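Local coordinates for protein InvG (Salmonella enterica subsp. enterica serovar Typhimurium, PDB 4G08) that forms a ring-shaped multimer with an apparent central pore in the outer membrane, as the secretin of the type III secretion system that injects effectors into host cells, at residues V93-L107 with M139-D152. Sequence-based numbering, arbitrary orientation.
Sequences VSLRNVSLNEFNNFL and MVVNAATMMDKQND
Asp148 meets the backbone of Arg96 and Asn97 because its chi1 of -131°, away from any staggered position, turns the carboxylate out from the helix toward the loop. Phe103 reaches the same helix with CG opposite its backbone N (chi1 -178°), which sends the ring in between Val140, Ala143, Ala144 and Met147 as a knob into a hole. The carboxylate of Asp148 takes two backbone N-H groups, one on each oxygen. Arg96 N gives a nearly straight bond to Asp148 OD2 (2.7 Å), and Asn97 N bonds to Asp148 OD1 (2.6 Å). Both arrive on the syn side, a little out of the carboxylate plane. The side chain of Asn97 then returns to the helix: its ND2 donates to Asp148 O (3.0 Å) from above the carbonyl plane, while Asn151 N reaches that oxygen from the opposite face. A water joins Asn97 OD1 to Asp152 OD1. These bonds tie residues 96-97 to residues 148-152.

Most of the remaining contact is apolar. CZ of Phe103 lies 3.7 Å from CB of Ala144. Met147 SD sits at the edge of that ring, a Met-aromatic contact, 3.8 Å from Phe103 CD1. Leu95 CD1 and Leu107 CG, from the same segment, lie over opposite faces of the ring, each offset toward its rim. Val98 CG2 rests against the amide of Asn151, whose ND2 donates to Met147 O. Nearer the strand, Val93 CG1 touches Ala144 CB at 3.5 Å, and Val93 CG2 meets Val141 CG2. Phe128 and Val130 of the adjacent strand 127-132 also pack against Val93. Helix segments 100-107 and 139-150 cross at 125° between their N-to-C directions, and with the three-stranded antiparallel sheet they form the compact alpha/beta fold of the short secretin domain, consistent with the ring-building motif of this periplasmic region.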
ATOM      1  N   VAL A  93      -4.952  14.454  -6.841  1.00 18.78           N
ATOM      2  CA  VAL A  93      -3.687  14.624  -7.531  1.00 18.52           C
ATOM      3  C   VAL A  93      -3.964  15.199  -8.902  1.00 19.65           C
ATOM      4  O   VAL A  93      -4.907  14.787  -9.577  1.00 20.39           O
ATOM      5  CB  VAL A  93      -2.964  13.283  -7.712  1.00 17.43           C
ATOM      6  CG1 VAL A  93      -1.568  13.497  -8.256  1.00 17.45           C
ATOM      7  CG2 VAL A  93      -2.904  12.538  -6.395  1.00 23.85           C
ATOM      8  N   SER A  94      -3.219  16.240  -9.248  1.00 18.17           N
ATOM      9  CA  SER A  94      -3.328  16.847 -10.565  1.00 18.94           C
ATOM     10  C   SER A  94      -2.665  15.964 -11.594  1.00 21.63           C
ATOM     11  O   SER A  94      -1.607  15.381 -11.355  1.00 19.20           O
ATOM     12  CB  SER A  94      -2.690  18.236 -10.589  1.00 20.96           C
ATOM     13  OG  SER A  94      -3.408  19.139  -9.767  1.00 31.00           O
ATOM     14  N   LEU A  95      -3.329  15.838 -12.732  1.00 18.51           N
ATOM     15  CA  LEU A  95      -2.767  15.157 -13.879  1.00 20.20           C
ATOM     16  C   LEU A  95      -3.237  15.836 -15.154  1.00 22.60           C
ATOM     17  O   LEU A  95      -4.209  15.399 -15.763  1.00 24.98           O
ATOM     18  CB  LEU A  95      -3.225  13.700 -13.892  1.00 17.00           C
ATOM     19  CG  LEU A  95      -2.398  12.800 -14.795  1.00 22.71           C
ATOM     20  CD1 LEU A  95      -1.014  12.628 -14.204  1.00 22.91           C
ATOM     21  CD2 LEU A  95      -3.069  11.456 -14.975  1.00 18.12           C
ATOM     22  N   ARG A  96      -2.596  16.940 -15.520  1.00 18.22           N
ATOM     23  CA  ARG A  96      -3.111  17.789 -16.597  1.00 17.47           C
ATOM     24  C   ARG A  96      -2.621  17.416 -18.000  1.00 26.23           C
ATOM     25  O   ARG A  96      -3.272  17.768 -18.984  1.00 22.41           O
ATOM     26  CB  ARG A  96      -2.774  19.252 -16.332  1.00 20.13           C
ATOM     27  CG  ARG A  96      -2.889  19.672 -14.881  1.00 23.50           C
ATOM     28  CD  ARG A  96      -4.334  20.000 -14.582  1.00 27.19           C
ATOM     29  NE  ARG A  96      -4.574  20.345 -13.193  1.00 20.16           N
ATOM     30  CZ  ARG A  96      -5.790  20.476 -12.685  1.00 25.63           C
ATOM     31  NH1 ARG A  96      -6.847  20.353 -13.474  1.00 21.75           N
ATOM     32  NH2 ARG A  96      -5.949  20.744 -11.403  1.00 19.91           N
ATOM     33  N   ASN A  97      -1.385  16.934 -18.104  1.00 19.35           N
ATOM     34  CA  ASN A  97      -0.700  16.847 -19.405  1.00 19.49           C
ATOM     35  C   ASN A  97      -0.472  15.429 -19.905  1.00 20.47           C
ATOM     36  O   ASN A  97       0.170  15.218 -20.936  1.00 19.28           O
ATOM     37  CB  ASN A  97       0.635  17.584 -19.361  1.00 21.40           C
ATOM     38  CG  ASN A  97       0.489  19.003 -18.863  1.00 24.52           C
ATOM     39  OD1 ASN A  97      -0.434  19.710 -19.258  1.00 25.05           O
ATOM     40  ND2 ASN A  97       1.273  19.356 -17.855  1.00 23.55           N
ATOM     41  N   VAL A  98      -1.058  14.469 -19.207  1.00 21.74           N
ATOM     42  CA  VAL A  98      -0.963  13.069 -19.583  1.00 19.04           C
ATOM     43  C   VAL A  98      -2.303  12.398 -19.351  1.00 24.23           C
ATOM     44  O   VAL A  98      -3.061  12.817 -18.481  1.00 22.62           O
ATOM     45  CB  VAL A  98       0.093  12.376 -18.726  1.00 28.37           C
ATOM     46  CG1 VAL A  98      -0.180  10.890 -18.623  1.00 32.79           C
ATOM     47  CG2 VAL A  98       1.463  12.636 -19.310  1.00 22.50           C
ATOM     48  N   SER A  99      -2.636  11.421 -20.184  1.00 26.42           N
ATOM     49  CA  SER A  99      -3.894  10.707 -20.016  1.00 24.06           C
ATOM     50  C   SER A  99      -3.819   9.844 -18.779  1.00 26.09           C
ATOM     51  O   SER A  99      -2.762   9.321 -18.433  1.00 21.34           O
ATOM     52  CB  SER A  99      -4.229   9.842 -21.230  1.00 26.34           C
ATOM     53  OG  SER A  99      -3.286   8.800 -21.410  1.00 30.55           O
ATOM     54  N   LEU A 100      -4.954   9.711 -18.113  1.00 22.63           N
ATOM     55  CA  LEU A 100      -5.015   8.898 -16.929  1.00 22.53           C
ATOM     56  C   LEU A 100      -4.603   7.486 -17.292  1.00 24.18           C
ATOM     57  O   LEU A 100      -3.901   6.839 -16.566  1.00 19.80           O
ATOM     58  CB  LEU A 100      -6.402   8.922 -16.325  1.00 22.90           C
ATOM     59  CG  LEU A 100      -6.610   8.022 -15.110  1.00 27.56           C
ATOM     60  CD1 LEU A 100      -5.612   8.288 -14.036  1.00 32.24           C
ATOM     61  CD2 LEU A 100      -8.022   8.137 -14.552  1.00 36.82           C
ATOM     62  N   ASN A 101      -5.019   7.051 -18.468  1.00 26.67           N
ATOM     63  CA  ASN A 101      -4.674   5.725 -18.909  1.00 29.04           C
ATOM     64  C   ASN A 101      -3.185   5.522 -19.137  1.00 21.50           C
ATOM     65  O   ASN A 101      -2.656   4.520 -18.766  1.00 24.04           O
ATOM     66  CB  ASN A 101      -5.519   5.286 -20.113  1.00 33.18           C
ATOM     67  CG  ASN A 101      -5.524   3.797 -20.305  1.00 32.97           C
ATOM     68  OD1 ASN A 101      -6.201   3.082 -19.604  1.00 41.41           O
ATOM     69  ND2 ASN A 101      -4.734   3.328 -21.228  1.00 42.48           N
ATOM     70  N   GLU A 102      -2.524   6.502 -19.710  1.00 24.88           N
ATOM     71  CA  GLU A 102      -1.070   6.487 -19.890  1.00 27.30           C
ATOM     72  C   GLU A 102      -0.358   6.448 -18.541  1.00 25.16           C
ATOM     73  O   GLU A 102       0.650   5.764 -18.384  1.00 22.55           O
ATOM     74  CB  GLU A 102      -0.662   7.749 -20.662  1.00 30.44           C
ATOM     75  CG  GLU A 102       0.783   7.838 -21.135  1.00 41.31           C
ATOM     76  CD  GLU A 102       1.094   9.188 -21.777  1.00 50.45           C
ATOM     77  OE1 GLU A 102       0.150   9.988 -21.986  1.00 45.18           O
ATOM     78  OE2 GLU A 102       2.289   9.475 -22.015  1.00 51.30           O
ATOM     79  N   PHE A 103      -0.849   7.231 -17.591  1.00 21.97           N
ATOM     80  CA  PHE A 103      -0.237   7.294 -16.271  1.00 15.55           C
ATOM     81  C   PHE A 103      -0.416   5.995 -15.487  1.00 17.25           C
ATOM     82  O   PHE A 103       0.547   5.432 -14.970  1.00 19.43           O
ATOM     83  CB  PHE A 103      -0.820   8.458 -15.488  1.00 18.60           C
ATOM     84  CG  PHE A 103      -0.221   8.622 -14.136  1.00 18.44           C
ATOM     85  CD1 PHE A 103       1.125   8.888 -14.001  1.00 17.55           C
ATOM     86  CD2 PHE A 103      -0.972   8.382 -13.007  1.00 16.57           C
ATOM     87  CE1 PHE A 103       1.693   9.008 -12.756  1.00 16.00           C
ATOM     88  CE2 PHE A 103      -0.401   8.451 -11.760  1.00 16.21           C
ATOM     89  CZ  PHE A 103       0.933   8.769 -11.634  1.00 14.65           C
ATOM     90  N   ASN A 104      -1.616   5.438 -15.566  1.00 18.61           N
ATOM     91  CA  ASN A 104      -1.907   4.135 -14.991  1.00 19.81           C
ATOM     92  C   ASN A 104      -0.956   3.075 -15.507  1.00 20.56           C
ATOM     93  O   ASN A 104      -0.380   2.312 -14.733  1.00 22.28           O
ATOM     94  CB  ASN A 104      -3.319   3.721 -15.367  1.00 23.93           C
ATOM     95  CG  ASN A 104      -4.283   3.845 -14.220  1.00 29.30           C
ATOM     96  OD1 ASN A 104      -4.113   3.221 -13.172  1.00 34.29           O
ATOM     97  ND2 ASN A 104      -5.367   4.565 -14.454  1.00 37.19           N
ATOM     98  N   ASN A 105      -0.871   2.962 -16.824  1.00 23.27           N
ATOM     99  CA  ASN A 105       0.005   1.971 -17.422  1.00 24.14           C
ATOM    100  C   ASN A 105       1.438   2.170 -16.995  1.00 21.52           C
ATOM    101  O   ASN A 105       2.163   1.209 -16.756  1.00 26.46           O
ATOM    102  CB  ASN A 105      -0.079   2.032 -18.931  1.00 23.85           C
ATOM    103  CG  ASN A 105      -1.398   1.530 -19.446  1.00 29.98           C
ATOM    104  OD1 ASN A 105      -2.157   0.892 -18.717  1.00 33.58           O
ATOM    105  ND2 ASN A 105      -1.718   1.879 -20.681  1.00 35.59           N
ATOM    106  N   PHE A 106       1.829   3.422 -16.838  1.00 21.53           N
ATOM    107  CA  PHE A 106       3.175   3.720 -16.423  1.00 21.85           C
ATOM    108  C   PHE A 106       3.437   3.160 -15.028  1.00 24.09           C
ATOM    109  O   PHE A 106       4.465   2.524 -14.789  1.00 24.54           O
ATOM    110  CB  PHE A 106       3.391   5.223 -16.444  1.00 22.16           C
ATOM    111  CG  PHE A 106       4.673   5.651 -15.825  1.00 21.45           C
ATOM    112  CD1 PHE A 106       5.876   5.391 -16.454  1.00 29.32           C
ATOM    113  CD2 PHE A 106       4.686   6.189 -14.563  1.00 25.21           C
ATOM    114  CE1 PHE A 106       7.067   5.766 -15.878  1.00 32.05           C
ATOM    115  CE2 PHE A 106       5.874   6.540 -13.965  1.00 33.44           C
ATOM    116  CZ  PHE A 106       7.068   6.328 -14.622  1.00 32.37           C
ATOM    117  N   LEU A 107       2.489   3.356 -14.116  1.00 17.54           N
ATOM    118  CA  LEU A 107       2.639   2.823 -12.768  1.00 17.17           C
ATOM    119  C   LEU A 107       2.687   1.306 -12.806  1.00 23.21           C
ATOM    120  O   LEU A 107       3.360   0.681 -11.987  1.00 24.36           O
ATOM    121  CB  LEU A 107       1.487   3.257 -11.873  1.00 20.65           C
ATOM    122  CG  LEU A 107       1.386   4.752 -11.612  1.00 18.52           C
ATOM    123  CD1 LEU A 107       0.215   4.998 -10.685  1.00 20.26           C
ATOM    124  CD2 LEU A 107       2.675   5.269 -11.002  1.00 22.77           C
ATOM    125  N   MET A 139       4.296   8.007  -3.375  1.00 13.16           N
ATOM    126  CA  MET A 139       4.839   7.604  -4.652  1.00 15.23           C
ATOM    127  C   MET A 139       3.931   8.047  -5.789  1.00 16.72           C
ATOM    128  O   MET A 139       4.400   8.565  -6.797  1.00 11.79           O
ATOM    129  CB  MET A 139       5.010   6.092  -4.674  1.00 16.22           C
ATOM    130  CG  MET A 139       5.724   5.553  -5.896  1.00 19.64           C
ATOM    131  SD  MET A 139       4.594   5.136  -7.230  1.00 19.53           S
ATOM    132  CE  MET A 139       3.527   4.011  -6.352  1.00 19.71           C
ATOM    133  N   VAL A 140       2.625   7.866  -5.638  1.00 13.62           N
ATOM    134  CA  VAL A 140       1.733   8.165  -6.750  1.00  8.35           C
ATOM    135  C   VAL A 140       1.735   9.655  -7.044  1.00 11.38           C
ATOM    136  O   VAL A 140       1.814  10.081  -8.193  1.00 13.62           O
ATOM    137  CB  VAL A 140       0.297   7.710  -6.480  1.00 11.58           C
ATOM    138  CG1 VAL A 140      -0.615   8.274  -7.547  1.00 13.52           C
ATOM    139  CG2 VAL A 140       0.218   6.195  -6.468  1.00 11.86           C
ATOM    140  N   VAL A 141       1.708  10.444  -5.985  1.00 13.65           N
ATOM    141  CA  VAL A 141       1.763  11.884  -6.109  1.00 15.53           C
ATOM    142  C   VAL A 141       3.069  12.342  -6.744  1.00 17.40           C
ATOM    143  O   VAL A 141       3.060  13.183  -7.643  1.00 16.26           O
ATOM    144  CB  VAL A 141       1.626  12.523  -4.730  1.00 20.54           C
ATOM    145  CG1 VAL A 141       1.941  14.004  -4.798  1.00 21.56           C
ATOM    146  CG2 VAL A 141       0.226  12.287  -4.201  1.00 17.68           C
ATOM    147  N   ASN A 142       4.198  11.828  -6.268  1.00 14.23           N
ATOM    148  CA  ASN A 142       5.457  12.188  -6.902  0.56 18.03           C
ATOM    149  C   ASN A 142       5.453  11.795  -8.365  1.00 17.53           C
ATOM    150  O   ASN A 142       5.943  12.553  -9.195  1.00 18.28           O
ATOM    151  CB  ASN A 142       6.669  11.585  -6.199  0.56 18.93           C
ATOM    152  CG  ASN A 142       7.974  11.952  -6.882  0.56 18.14           C
ATOM    153  OD1 ASN A 142       8.303  13.133  -7.027  0.56 18.80           O
ATOM    154  ND2 ASN A 142       8.651  10.952  -7.433  0.56 15.47           N
ATOM    155  N   ALA A 143       5.000  10.589  -8.675  1.00 14.29           N
ATOM    156  CA  ALA A 143       5.054  10.140 -10.053  1.00 14.92           C
ATOM    157  C   ALA A 143       4.206  11.039 -10.940  1.00 14.73           C
ATOM    158  O   ALA A 143       4.624  11.416 -12.032  1.00 13.38           O
ATOM    159  CB  ALA A 143       4.599   8.703 -10.169  1.00 15.40           C
ATOM    160  N   ALA A 144       3.027  11.409 -10.462  1.00 13.77           N
ATOM    161  CA  ALA A 144       2.149  12.258 -11.250  1.00 12.98           C
ATOM    162  C   ALA A 144       2.763  13.638 -11.431  1.00 18.57           C
ATOM    163  O   ALA A 144       2.672  14.231 -12.506  1.00 17.20           O
ATOM    164  CB  ALA A 144       0.788  12.368 -10.593  1.00 15.51           C
ATOM    165  N   THR A 145       3.428  14.135 -10.398  1.00 15.62           N
ATOM    166  CA  THR A 145       4.027  15.461 -10.477  1.00 19.53           C
ATOM    167  C   THR A 145       5.193  15.501 -11.452  1.00 19.07           C
ATOM    168  O   THR A 145       5.270  16.393 -12.298  1.00 19.42           O
ATOM    169  CB  THR A 145       4.490  15.959  -9.102  1.00 18.42           C
ATOM    170  OG1 THR A 145       3.394  15.902  -8.179  1.00 28.57           O
ATOM    171  CG2 THR A 145       4.976  17.387  -9.203  1.00 30.59           C
ATOM    172  N   MET A 146       6.041  14.479 -11.406  1.00 18.73           N
ATOM    173  CA  MET A 146       7.143  14.372 -12.345  0.81 22.27           C
ATOM    174  C   MET A 146       6.610  14.238 -13.765  1.00 27.57           C
ATOM    175  O   MET A 146       7.085  14.916 -14.675  1.00 19.18           O
ATOM    176  CB  MET A 146       8.038  13.181 -12.003  0.81 21.34           C
ATOM    177  CG  MET A 146       8.908  13.383 -10.769  0.81 27.85           C
ATOM    178  SD  MET A 146       9.757  14.979 -10.660  0.81 36.63           S
ATOM    179  CE  MET A 146      10.253  15.272 -12.358  0.81 27.17           C
ATOM    180  N   MET A 147       5.660  13.332 -13.966  1.00 17.45           N
ATOM    181  CA  MET A 147       5.169  13.085 -15.309  1.00 16.39           C
ATOM    182  C   MET A 147       4.431  14.279 -15.908  1.00 17.06           C
ATOM    183  O   MET A 147       4.500  14.505 -17.116  1.00 18.62           O
ATOM    184  CB  MET A 147       4.280  11.852 -15.351  1.00 19.20           C
ATOM    185  CG  MET A 147       4.015  11.412 -16.775  1.00 28.36           C
ATOM    186  SD  MET A 147       3.329   9.756 -16.962  1.00 32.56           S
ATOM    187  CE  MET A 147       4.738   8.775 -16.466  1.00 28.39           C
ATOM    188  N   ASP A 148       3.659  14.990 -15.098  1.00 15.55           N
ATOM    189  CA  ASP A 148       2.917  16.128 -15.614  1.00 20.39           C
ATOM    190  C   ASP A 148       3.861  17.221 -16.084  1.00 23.38           C
ATOM    191  O   ASP A 148       3.693  17.789 -17.163  1.00 21.16           O
ATOM    192  CB  ASP A 148       1.971  16.674 -14.551  1.00 21.08           C
ATOM    193  CG  ASP A 148       0.575  16.864 -15.074  1.00 22.95           C
ATOM    194  OD1 ASP A 148       0.270  16.307 -16.149  1.00 22.61           O
ATOM    195  OD2 ASP A 148      -0.197  17.623 -14.449  1.00 26.01           O
ATOM    196  N   LYS A 149       4.887  17.491 -15.294  1.00 17.57           N
ATOM    197  CA  LYS A 149       5.843  18.505 -15.678  1.00 22.04           C
ATOM    198  C   LYS A 149       6.552  18.155 -16.972  1.00 19.25           C
ATOM    199  O   LYS A 149       6.767  19.013 -17.824  1.00 25.39           O
ATOM    200  CB  LYS A 149       6.867  18.716 -14.588  1.00 25.13           C
ATOM    201  CG  LYS A 149       7.819  19.825 -14.959  1.00 30.36           C
ATOM    202  CD  LYS A 149       8.843  20.036 -13.873  1.00 40.85           C
ATOM    203  CE  LYS A 149       8.173  20.595 -12.635  1.00 47.86           C
ATOM    204  NZ  LYS A 149       7.621  21.954 -12.890  1.00 45.04           N
ATOM    205  N   GLN A 150       7.018  16.914 -17.055  1.00 18.10           N
ATOM    206  CA  GLN A 150       7.817  16.562 -18.210  0.56 20.93           C
ATOM    207  C   GLN A 150       6.979  16.620 -19.506  1.00 22.91           C
ATOM    208  O   GLN A 150       7.536  16.505 -20.598  1.00 24.70           O
ATOM    209  CB  GLN A 150       8.524  15.219 -18.017  0.56 24.07           C
ATOM    210  CG  GLN A 150       9.682  15.240 -17.012  0.56 24.67           C
ATOM    211  CD  GLN A 150      10.403  16.587 -16.925  0.56 23.62           C
ATOM    212  OE1 GLN A 150      10.875  16.944 -15.825  0.56 22.72           O
ATOM    213  NE2 GLN A 150      10.908  17.054 -18.065  0.56 23.48           N
ATOM    214  N   ASN A 151       5.653  16.677 -19.386  1.00 21.89           N
ATOM    215  CA  ASN A 151       4.762  16.711 -20.554  1.00 19.13           C
ATOM    216  C   ASN A 151       4.131  18.074 -20.740  1.00 19.86           C
ATOM    217  O   ASN A 151       3.245  18.254 -21.572  1.00 23.15           O
ATOM    218  CB  ASN A 151       3.646  15.681 -20.410  1.00 24.08           C
ATOM    219  CG  ASN A 151       4.107  14.283 -20.740  1.00 30.55           C
ATOM    220  OD1 ASN A 151       4.188  13.910 -21.909  1.00 31.30           O
ATOM    221  ND2 ASN A 151       4.542  13.551 -19.723  1.00 25.12           N
ATOM    222  N   ASP A 152       4.592  19.034 -19.959  1.00 20.39           N
ATOM    223  CA  ASP A 152       3.981  20.340 -19.971  1.00 24.52           C
ATOM    224  C   ASP A 152       4.563  21.190 -21.098  1.00 26.88           C
ATOM    225  O   ASP A 152       5.522  21.937 -20.890  1.00 18.07           O
ATOM    226  CB  ASP A 152       4.177  21.004 -18.617  1.00 25.14           C
ATOM    227  CG  ASP A 152       3.614  22.398 -18.571  1.00 35.46           C
ATOM    228  OD1 ASP A 152       2.670  22.695 -19.334  1.00 31.26           O
ATOM    229  OD2 ASP A 152       4.108  23.203 -17.755  1.00 37.72           O
TER
HETATM  230  O   HOH W   1       0.546  16.407 -10.052  1.00 25.00           O
HETATM  231  O   HOH W   2       0.829  21.899 -21.120  1.00 33.95           O